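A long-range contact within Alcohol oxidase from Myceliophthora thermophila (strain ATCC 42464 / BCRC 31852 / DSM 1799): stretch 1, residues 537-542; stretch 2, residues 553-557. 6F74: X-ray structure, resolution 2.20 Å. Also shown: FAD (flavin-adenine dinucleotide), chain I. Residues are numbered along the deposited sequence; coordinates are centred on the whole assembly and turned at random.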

ATOM      1  N   THR A 537       9.299 -17.810  -1.523  1.00 23.86           N
ATOM      2  CA  THR A 537       8.063 -17.047  -1.649  1.00 23.28           C
ATOM      3  C   THR A 537       8.277 -15.691  -2.349  1.00 22.84           C
ATOM      4  O   THR A 537       8.497 -15.634  -3.554  1.00 23.10           O
ATOM      5  CB  THR A 537       7.415 -16.888  -0.257  1.00 22.84           C
ATOM      6  OG1 THR A 537       8.335 -16.268   0.640  1.00 22.61           O
ATOM      7  CG2 THR A 537       7.044 -18.286   0.324  1.00 23.31           C
ATOM      8  N   GLY A 538       8.265 -14.591  -1.606  1.00 22.24           N
ATOM      9  CA  GLY A 538       8.342 -13.257  -2.182  1.00 21.82           C
ATOM     10  C   GLY A 538       7.861 -12.259  -1.142  1.00 21.20           C
ATOM     11  O   GLY A 538       7.734 -12.572   0.057  1.00 21.14           O
ATOM     12  N   GLY A 539       7.644 -11.036  -1.618  1.00 20.80           N
ATOM     13  CA  GLY A 539       7.226  -9.928  -0.778  1.00 20.27           C
ATOM     14  C   GLY A 539       6.008  -9.294  -1.391  1.00 19.98           C
ATOM     15  O   GLY A 539       5.473  -9.787  -2.389  1.00 20.21           O
ATOM     16  N   TYR A 540       5.602  -8.179  -0.778  1.00 19.55           N
ATOM     17  CA  TYR A 540       4.403  -7.429  -1.134  1.00 19.28           C
ATOM     18  C   TYR A 540       4.811  -6.020  -1.596  1.00 19.00           C
ATOM     19  O   TYR A 540       5.240  -5.201  -0.783  1.00 18.78           O
ATOM     20  CB  TYR A 540       3.486  -7.322   0.084  1.00 19.09           C
ATOM     21  CG  TYR A 540       2.209  -6.561  -0.158  1.00 18.89           C
ATOM     22  CD1 TYR A 540       1.501  -6.700  -1.348  1.00 19.05           C
ATOM     23  CD2 TYR A 540       1.682  -5.726   0.812  1.00 18.64           C
ATOM     24  CE1 TYR A 540       0.312  -6.022  -1.571  1.00 18.95           C
ATOM     25  CE2 TYR A 540       0.490  -5.014   0.584  1.00 18.54           C
ATOM     26  CZ  TYR A 540      -0.194  -5.184  -0.608  1.00 18.70           C
ATOM     27  OH  TYR A 540      -1.372  -4.479  -0.834  1.00 18.68           O
ATOM     28  N   MET A 541       4.664  -5.741  -2.893  1.00 19.06           N
ATOM     29  CA  MET A 541       5.157  -4.502  -3.497  1.00 18.87           C
ATOM     30  C   MET A 541       4.636  -3.238  -2.813  1.00 18.49           C
ATOM     31  O   MET A 541       5.392  -2.301  -2.572  1.00 18.35           O
ATOM     32  CB  MET A 541       4.898  -4.488  -5.005  1.00 19.03           C
ATOM     33  CG  MET A 541       3.453  -4.376  -5.426  1.00 19.00           C
ATOM     34  SD  MET A 541       3.318  -4.455  -7.233  1.00 19.31           S
ATOM     35  CE  MET A 541       3.258  -6.252  -7.379  1.00 19.84           C
ATOM     36  N   ASN A 542       3.353  -3.234  -2.463  1.00 18.40           N
ATOM     37  CA  ASN A 542       2.692  -2.036  -1.919  1.00 18.14           C
ATOM     38  C   ASN A 542       3.207  -1.639  -0.548  1.00 18.00           C
ATOM     39  O   ASN A 542       3.177  -0.444  -0.189  1.00 17.83           O
ATOM     40  CB  ASN A 542       1.164  -2.226  -1.828  1.00 18.18           C
ATOM     41  CG  ASN A 542       0.476  -2.192  -3.167  1.00 18.33           C
ATOM     42  OD1 ASN A 542       1.055  -1.761  -4.169  1.00 18.33           O
ATOM     43  ND2 ASN A 542      -0.796  -2.623  -3.194  1.00 18.51           N
ATOM     44  N   ASP A 553      12.160 -10.103  -8.252  1.00 22.59           N
ATOM     45  CA  ASP A 553      11.800 -11.435  -7.739  1.00 22.92           C
ATOM     46  C   ASP A 553      10.788 -11.366  -6.608  1.00 22.40           C
ATOM     47  O   ASP A 553       9.736 -12.028  -6.632  1.00 22.44           O
ATOM     48  CB  ASP A 553      13.067 -12.125  -7.216  1.00 23.46           C
ATOM     49  CG  ASP A 553      13.170 -13.529  -7.637  1.00 24.20           C
ATOM     50  OD1 ASP A 553      12.325 -14.353  -7.238  1.00 24.24           O
ATOM     51  OD2 ASP A 553      14.122 -13.816  -8.377  1.00 24.81           O
ATOM     52  N   ALA A 554      11.110 -10.542  -5.618  1.00 21.97           N
ATOM     53  CA  ALA A 554      10.264 -10.344  -4.438  1.00 21.49           C
ATOM     54  C   ALA A 554       8.861  -9.882  -4.837  1.00 21.10           C
ATOM     55  O   ALA A 554       7.874 -10.480  -4.434  1.00 21.07           O
ATOM     56  CB  ALA A 554      10.901  -9.333  -3.513  1.00 21.16           C
ATOM     57  N   PHE A 555       8.805  -8.854  -5.659  1.00 20.88           N
ATOM     58  CA  PHE A 555       7.564  -8.161  -5.947  1.00 20.50           C
ATOM     59  C   PHE A 555       6.660  -8.921  -6.922  1.00 20.82           C
ATOM     60  O   PHE A 555       5.462  -9.016  -6.714  1.00 20.70           O
ATOM     61  CB  PHE A 555       7.887  -6.748  -6.500  1.00 20.19           C
ATOM     62  CG  PHE A 555       8.303  -5.731  -5.453  1.00 19.80           C
ATOM     63  CD1 PHE A 555       8.722  -6.090  -4.153  1.00 19.79           C
ATOM     64  CD2 PHE A 555       8.284  -4.366  -5.781  1.00 19.48           C
ATOM     65  CE1 PHE A 555       9.104  -5.114  -3.236  1.00 19.51           C
ATOM     66  CE2 PHE A 555       8.653  -3.401  -4.862  1.00 19.19           C
ATOM     67  CZ  PHE A 555       9.076  -3.779  -3.582  1.00 19.22           C
ATOM     68  N   TYR A 556       7.261  -9.470  -7.973  1.00 21.31           N
ATOM     69  CA  TYR A 556       6.544 -10.038  -9.123  1.00 21.72           C
ATOM     70  C   TYR A 556       6.697 -11.552  -9.293  1.00 22.39           C
ATOM     71  O   TYR A 556       5.804 -12.216  -9.843  1.00 22.74           O
ATOM     72  CB  TYR A 556       7.001  -9.309 -10.406  1.00 21.81           C
ATOM     73  CG  TYR A 556       6.904  -7.813 -10.247  1.00 21.20           C
ATOM     74  CD1 TYR A 556       5.679  -7.188 -10.096  1.00 20.83           C
ATOM     75  CD2 TYR A 556       8.045  -7.018 -10.197  1.00 21.04           C
ATOM     76  CE1 TYR A 556       5.596  -5.801  -9.925  1.00 20.32           C
ATOM     77  CE2 TYR A 556       7.961  -5.644 -10.025  1.00 20.54           C
ATOM     78  CZ  TYR A 556       6.719  -5.049  -9.889  1.00 20.18           C
ATOM     79  OH  TYR A 556       6.624  -3.685  -9.722  1.00 19.74           O
ATOM     80  N   GLY A 557       7.822 -12.095  -8.818  1.00 22.64           N
ATOM     81  CA  GLY A 557       8.116 -13.508  -8.979  1.00 23.36           C
ATOM     82  C   GLY A 557       8.181 -13.953 -10.431  1.00 23.99           C
ATOM     83  O   GLY A 557       8.538 -13.198 -11.337  1.00 23.96           O
TER
HETATM   84  PA  FAD I 601      -0.970   6.698  -5.088  1.00 15.73           P
HETATM   85  O1A FAD I 601       0.287   7.208  -4.387  1.00 16.33           O
HETATM   86  O2A FAD I 601      -1.932   7.739  -5.569  1.00 14.61           O
HETATM   87  O5B FAD I 601      -0.495   5.791  -6.290  1.00 13.82           O
HETATM   88  C5B FAD I 601       0.207   4.609  -6.025  1.00 13.38           C
HETATM   89  C4B FAD I 601       0.800   4.086  -7.321  1.00 12.87           C
HETATM   90  O4B FAD I 601      -0.290   3.755  -8.165  1.00 12.82           O
HETATM   91  C3B FAD I 601       1.640   5.057  -8.111  1.00 12.31           C
HETATM   92  O3B FAD I 601       2.582   4.287  -8.867  1.00 12.69           O
HETATM   93  C2B FAD I 601       0.678   5.675  -9.096  1.00 12.77           C
HETATM   94  O2B FAD I 601       1.249   6.050 -10.355  1.00 12.30           O
HETATM   95  C1B FAD I 601      -0.276   4.539  -9.349  1.00 12.89           C
HETATM   96  N9A FAD I 601      -1.662   4.912  -9.653  1.00 13.21           N
HETATM   97  C8A FAD I 601      -2.551   5.451  -8.808  1.00 14.09           C
HETATM   98  N7A FAD I 601      -3.743   5.626  -9.411  1.00 14.08           N
HETATM   99  C5A FAD I 601      -3.609   5.180 -10.657  1.00 13.77           C
HETATM  100  C6A FAD I 601      -4.514   5.077 -11.802  1.00 13.93           C
HETATM  101  N6A FAD I 601      -5.783   5.513 -11.632  1.00 14.13           N
HETATM  102  N1A FAD I 601      -4.011   4.564 -12.955  1.00 13.83           N
HETATM  103  C2A FAD I 601      -2.721   4.150 -13.045  1.00 14.21           C
HETATM  104  N3A FAD I 601      -1.838   4.197 -12.014  1.00 13.99           N
HETATM  105  C4A FAD I 601      -2.241   4.697 -10.818  1.00 13.66           C
HETATM  106  N1  FAD I 601      -2.524  -1.288   1.578  1.00 11.40           N
HETATM  107  C2  FAD I 601      -3.150  -2.439   1.911  1.00 11.65           C
HETATM  108  O2  FAD I 601      -3.005  -3.443   1.168  1.00 12.31           O
HETATM  109  N3  FAD I 601      -3.944  -2.535   2.997  1.00 11.81           N
HETATM  110  C4  FAD I 601      -4.140  -1.507   3.841  1.00 12.03           C
HETATM  111  O4  FAD I 601      -4.860  -1.605   4.857  1.00 13.38           O
HETATM  112  C4X FAD I 601      -3.476  -0.217   3.560  1.00 11.93           C
HETATM  113  N5  FAD I 601      -3.628   0.847   4.375  1.00 11.39           N
HETATM  114  C5X FAD I 601      -3.013   2.020   4.085  1.00 10.96           C
HETATM  115  C6  FAD I 601      -3.197   3.115   4.929  1.00  9.80           C
HETATM  116  C7  FAD I 601      -2.608   4.340   4.668  1.00  8.66           C
HETATM  117  C7M FAD I 601      -2.891   5.408   5.695  1.00  8.75           C
HETATM  118  C8  FAD I 601      -1.767   4.504   3.448  1.00  7.38           C
HETATM  119  C8M FAD I 601      -1.122   5.828   3.061  1.00  4.60           C
HETATM  120  C9  FAD I 601      -1.561   3.408   2.617  1.00  9.18           C
HETATM  121  C9A FAD I 601      -2.155   2.160   2.870  1.00 10.70           C
HETATM  122  N10 FAD I 601      -1.994   1.027   2.025  1.00 12.01           N
HETATM  123  C10 FAD I 601      -2.638  -0.173   2.352  1.00 11.68           C
HETATM  124  C1' FAD I 601      -1.097   1.027   0.845  1.00 13.09           C
HETATM  125  C2' FAD I 601      -1.663   1.237  -0.520  1.00 14.05           C
HETATM  126  O2' FAD I 601      -2.168  -0.020  -0.966  1.00 13.99           O
HETATM  127  C3' FAD I 601      -0.542   1.670  -1.472  1.00 15.12           C
HETATM  128  O3' FAD I 601       0.201   2.782  -0.942  1.00 16.26           O
HETATM  129  C4' FAD I 601      -1.076   2.015  -2.855  1.00 15.51           C
HETATM  130  O4' FAD I 601       0.009   2.399  -3.704  1.00 16.74           O
HETATM  131  C5' FAD I 601      -2.117   3.121  -2.787  1.00 15.36           C
HETATM  132  O5' FAD I 601      -2.609   3.419  -4.082  1.00 15.25           O
HETATM  133  P   FAD I 601      -3.099   4.914  -4.253  1.00 15.53           P
HETATM  134  O1P FAD I 601      -4.010   5.286  -3.116  1.00 15.56           O
HETATM  135  O2P FAD I 601      -3.576   5.038  -5.661  1.00 17.65           O
HETATM  136  O3P FAD I 601      -1.693   5.688  -4.045  1.00 15.91           O
HETATM  137  O   HOH W   1       4.320  -8.198  -4.564  1.00 21.74           O

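Residues 537-542 form an irregular segment that runs past a helix, which began earlier in the chain and includes residues 553-555. The CA atoms come nearest at Gly538 and Ala554, 4.2 Å apart; further along, the CA atoms of Met541 and Phe555 are separated by 5.0 Å. One direct hydrogen bond joins the stretches, from Gly539 N to Ala554 O, at 2.9 Å with an N-H...O angle of 175°, so both length and direction are near ideal. The acceptor is a helix carbonyl close to where the chain leaves the helix: Gly557, with phi 60°, is the first residue to depart from helical angles, although its N still makes a weak 2.9 Å hydrogen bond to Asp553 O.

The absence of a side chain at Gly538 permits this approach. Gly538 CA lies 3.6 Å from Ala554 O, and an ideally placed CB on Gly538 would come within 2.9 Å of that same oxygen, a clash. The case for Gly539 is different, since an ideal CB there would sit 3.9 Å from Ala554 CB, without a clash. Gly539 O and Ala554 O stand 3.2 Å apart, but both are acceptors and cannot bond to each other.

Water 1 supplies a second polar link. It donates to Gly539 O (2.9 Å from the water O) and to Phe555 O (2.6 Å from the water O), and accepts from Met541 N (3.0 Å from the water O). Gly539 O and Phe555 O are 4.4 Å apart and both lack a proton to share; the water provides the two donors needed to connect them.

Met541 has the largest area covered by the other stretch, 94 Å² of the 314 Å² buried on both sides together. Its CA lies 3.7 Å from the centroid of the Phe555 ring and only 3° off the ring normal, which places this C-H group squarely over the face for a CH-pi contact. Met541 CB adds an apolar contact to Phe555 CD2 at 3.5 Å. With chi angles p, t and p, the side chain extends on to Tyr556, where Met541 CE meets Tyr556 CE1 at 3.5 Å. Met541 SD is 4.9 Å from the Tyr556 ring centroid and 61° off its normal, an oblique sulfur-aromatic approach.

Tyr540 and Asn542 instead point their CA-to-CB bonds away from the helix. Tyr540 OH donates to FAD O2 at 2.8 Å and accepts from Asn542 ND2 at 3.1 Å, linking this segment to the flavin.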